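Local coordinates for protein 5-carboxymethyl-2-hydroxymuconate semialdehyde dehydrogenase (Thermus thermophilus, PDB 2D4E) that probably catalyses the NAD-dependent oxidation of 5-carboxymethyl-2-hydroxymuconate semialdehyde to the corresponding acid, as a tetrameric member of the aldehyde dehydrogenase family, at residues 425-430 and 454-459. Residues are numbered along the deposited sequence; the frame is centred on the assembly and turned at random.
Sequences EALRKA and LELEAG
Leu427 and Ala430 of helix 423-431 make a small apolar contact with Glu455 and Leu456, where helix 446-455 ends and the chain turns toward strand 460-463 of the mixed sheet. The evidence is a burial of 176 Å² and the absence of any hydrogen bond between 425-430 and 454-459. With CG anti to the backbone N (chi1 177°), Leu427 carries its two methyls to 454-459: CD2 lies 3.5 Å from Glu455 CB, and CD1 lies 3.7 Å from Leu456 CD2. That same Leu456 CD2 meets Ala430 CB at 3.6 Å, so one methyl touches two residues a helical turn apart. Leu456 also packs on Ala439 and Val441 of strand 438-442, and Ala430 on Pro277 and Leu279 of strand 277-280, so the mixed sheet backs the contact. Cutting Leu427 back to an alanine would probably strip Glu455 CB of both methyl neighbours, leave Leu456 CD2 only Ala430 CB on this helix, and open a gap beside the turn. Glu455 divides its roles: its CB serves the apolar contact, whereas its carboxylate forms salt bridges with Arg82 of one neighbouring subunit and Arg152 of another. Nonpolar contact within the chain thus adjoins charge pairing between subunits, linking this helix end to the tetramer interface.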
loop_
_atom_site.group_PDB
_atom_site.type_symbol
_atom_site.label_atom_id
_atom_site.label_comp_id
_atom_site.label_asym_id
_atom_site.label_seq_id
_atom_site.Cartn_x
_atom_site.Cartn_y
_atom_site.Cartn_z
ATOM N N GLU C 425 -23.391 19.309 -20.859
ATOM C CA GLU C 425 -22.723 20.401 -21.560
ATOM C C GLU C 425 -21.656 21.060 -20.676
ATOM O O GLU C 425 -20.615 21.487 -21.169
ATOM C CB GLU C 425 -23.755 21.437 -22.025
ATOM C CG GLU C 425 -23.167 22.645 -22.742
ATOM C CD GLU C 425 -24.240 23.517 -23.377
ATOM O OE1 GLU C 425 -24.728 23.157 -24.470
ATOM O OE2 GLU C 425 -24.605 24.552 -22.780
ATOM N N ALA C 426 -21.909 21.137 -19.375
ATOM C CA ALA C 426 -20.927 21.725 -18.468
ATOM C C ALA C 426 -19.640 20.893 -18.518
ATOM O O ALA C 426 -18.536 21.439 -18.562
ATOM C CB ALA C 426 -21.472 21.759 -17.046
ATOM N N LEU C 427 -19.800 19.571 -18.530
ATOM C CA LEU C 427 -18.667 18.647 -18.574
ATOM C C LEU C 427 -17.924 18.702 -19.903
ATOM O O LEU C 427 -16.689 18.726 -19.936
ATOM C CB LEU C 427 -19.144 17.214 -18.325
ATOM C CG LEU C 427 -18.083 16.108 -18.408
ATOM C CD1 LEU C 427 -17.011 16.343 -17.344
ATOM C CD2 LEU C 427 -18.743 14.744 -18.216
ATOM N N ARG C 428 -18.679 18.707 -20.999
ATOM C CA ARG C 428 -18.095 18.761 -22.335
ATOM C C ARG C 428 -17.205 19.993 -22.497
ATOM O O ARG C 428 -16.064 19.889 -22.947
ATOM C CB ARG C 428 -19.204 18.783 -23.397
ATOM C CG ARG C 428 -18.710 19.016 -24.820
ATOM C CD ARG C 428 -19.851 18.926 -25.837
ATOM N NE ARG C 428 -20.860 19.975 -25.658
ATOM C CZ ARG C 428 -20.672 21.260 -25.948
ATOM N NH1 ARG C 428 -19.511 21.677 -26.441
ATOM N NH2 ARG C 428 -21.648 22.131 -25.749
ATOM N N LYS C 429 -17.738 21.155 -22.137
ATOM C CA LYS C 429 -16.991 22.406 -22.247
ATOM C C LYS C 429 -15.817 22.439 -21.271
ATOM O O LYS C 429 -14.744 22.948 -21.598
ATOM C CB LYS C 429 -17.909 23.606 -21.988
ATOM C CG LYS C 429 -18.949 23.839 -23.072
ATOM C CD LYS C 429 -19.839 25.044 -22.773
ATOM C CE LYS C 429 -20.794 25.293 -23.941
ATOM N NZ LYS C 429 -21.767 26.396 -23.705
ATOM N N ALA C 430 -16.019 21.901 -20.071
ATOM C CA ALA C 430 -14.946 21.886 -19.079
ATOM C C ALA C 430 -13.736 21.121 -19.625
ATOM O O ALA C 430 -12.605 21.589 -19.524
ATOM C CB ALA C 430 -15.434 21.243 -17.775
ATOM N N LEU C 454 -15.244 12.423 -11.225
ATOM C CA LEU C 454 -14.669 11.305 -11.965
ATOM C C LEU C 454 -14.500 11.577 -13.462
ATOM O O LEU C 454 -13.559 11.086 -14.081
ATOM C CB LEU C 454 -15.528 10.052 -11.783
ATOM C CG LEU C 454 -14.982 8.788 -12.458
ATOM C CD1 LEU C 454 -13.728 8.330 -11.724
ATOM C CD2 LEU C 454 -16.026 7.683 -12.440
ATOM N N GLU C 455 -15.409 12.356 -14.039
ATOM C CA GLU C 455 -15.364 12.662 -15.471
ATOM C C GLU C 455 -14.490 13.848 -15.896
ATOM O O GLU C 455 -14.077 13.924 -17.050
ATOM C CB GLU C 455 -16.787 12.893 -15.994
ATOM C CG GLU C 455 -17.689 11.671 -15.941
ATOM C CD GLU C 455 -17.242 10.577 -16.895
ATOM O OE1 GLU C 455 -17.105 10.858 -18.103
ATOM O OE2 GLU C 455 -17.033 9.435 -16.444
ATOM N N LEU C 456 -14.217 14.776 -14.985
ATOM C CA LEU C 456 -13.394 15.939 -15.317
ATOM C C LEU C 456 -11.925 15.555 -15.519
ATOM O O LEU C 456 -11.294 14.968 -14.635
ATOM C CB LEU C 456 -13.521 16.998 -14.217
ATOM C CG LEU C 456 -14.874 17.723 -14.145
ATOM C CD1 LEU C 456 -15.005 18.441 -12.816
ATOM C CD2 LEU C 456 -14.995 18.706 -15.297
ATOM N N GLU C 457 -11.386 15.890 -16.688
ATOM C CA GLU C 457 -10.002 15.564 -17.008
ATOM C C GLU C 457 -9.077 16.598 -16.379
ATOM O O GLU C 457 -8.777 17.650 -16.954
ATOM C CB GLU C 457 -9.836 15.496 -18.531
ATOM C CG GLU C 457 -10.926 14.641 -19.172
ATOM C CD GLU C 457 -10.912 14.661 -20.690
ATOM O OE1 GLU C 457 -10.664 15.730 -21.285
ATOM O OE2 GLU C 457 -11.175 13.602 -21.291
ATOM N N ALA C 458 -8.642 16.283 -15.169
ATOM C CA ALA C 458 -7.773 17.155 -14.413
ATOM C C ALA C 458 -7.056 16.326 -13.363
ATOM O O ALA C 458 -7.546 15.277 -12.945
ATOM C CB ALA C 458 -8.600 18.240 -13.743
ATOM N N GLY C 459 -5.889 16.788 -12.940
ATOM C CA GLY C 459 -5.168 16.062 -11.917
ATOM C C GLY C 459 -5.812 16.297 -10.563
ATOM O O GLY C 459 -5.739 15.441 -9.681
#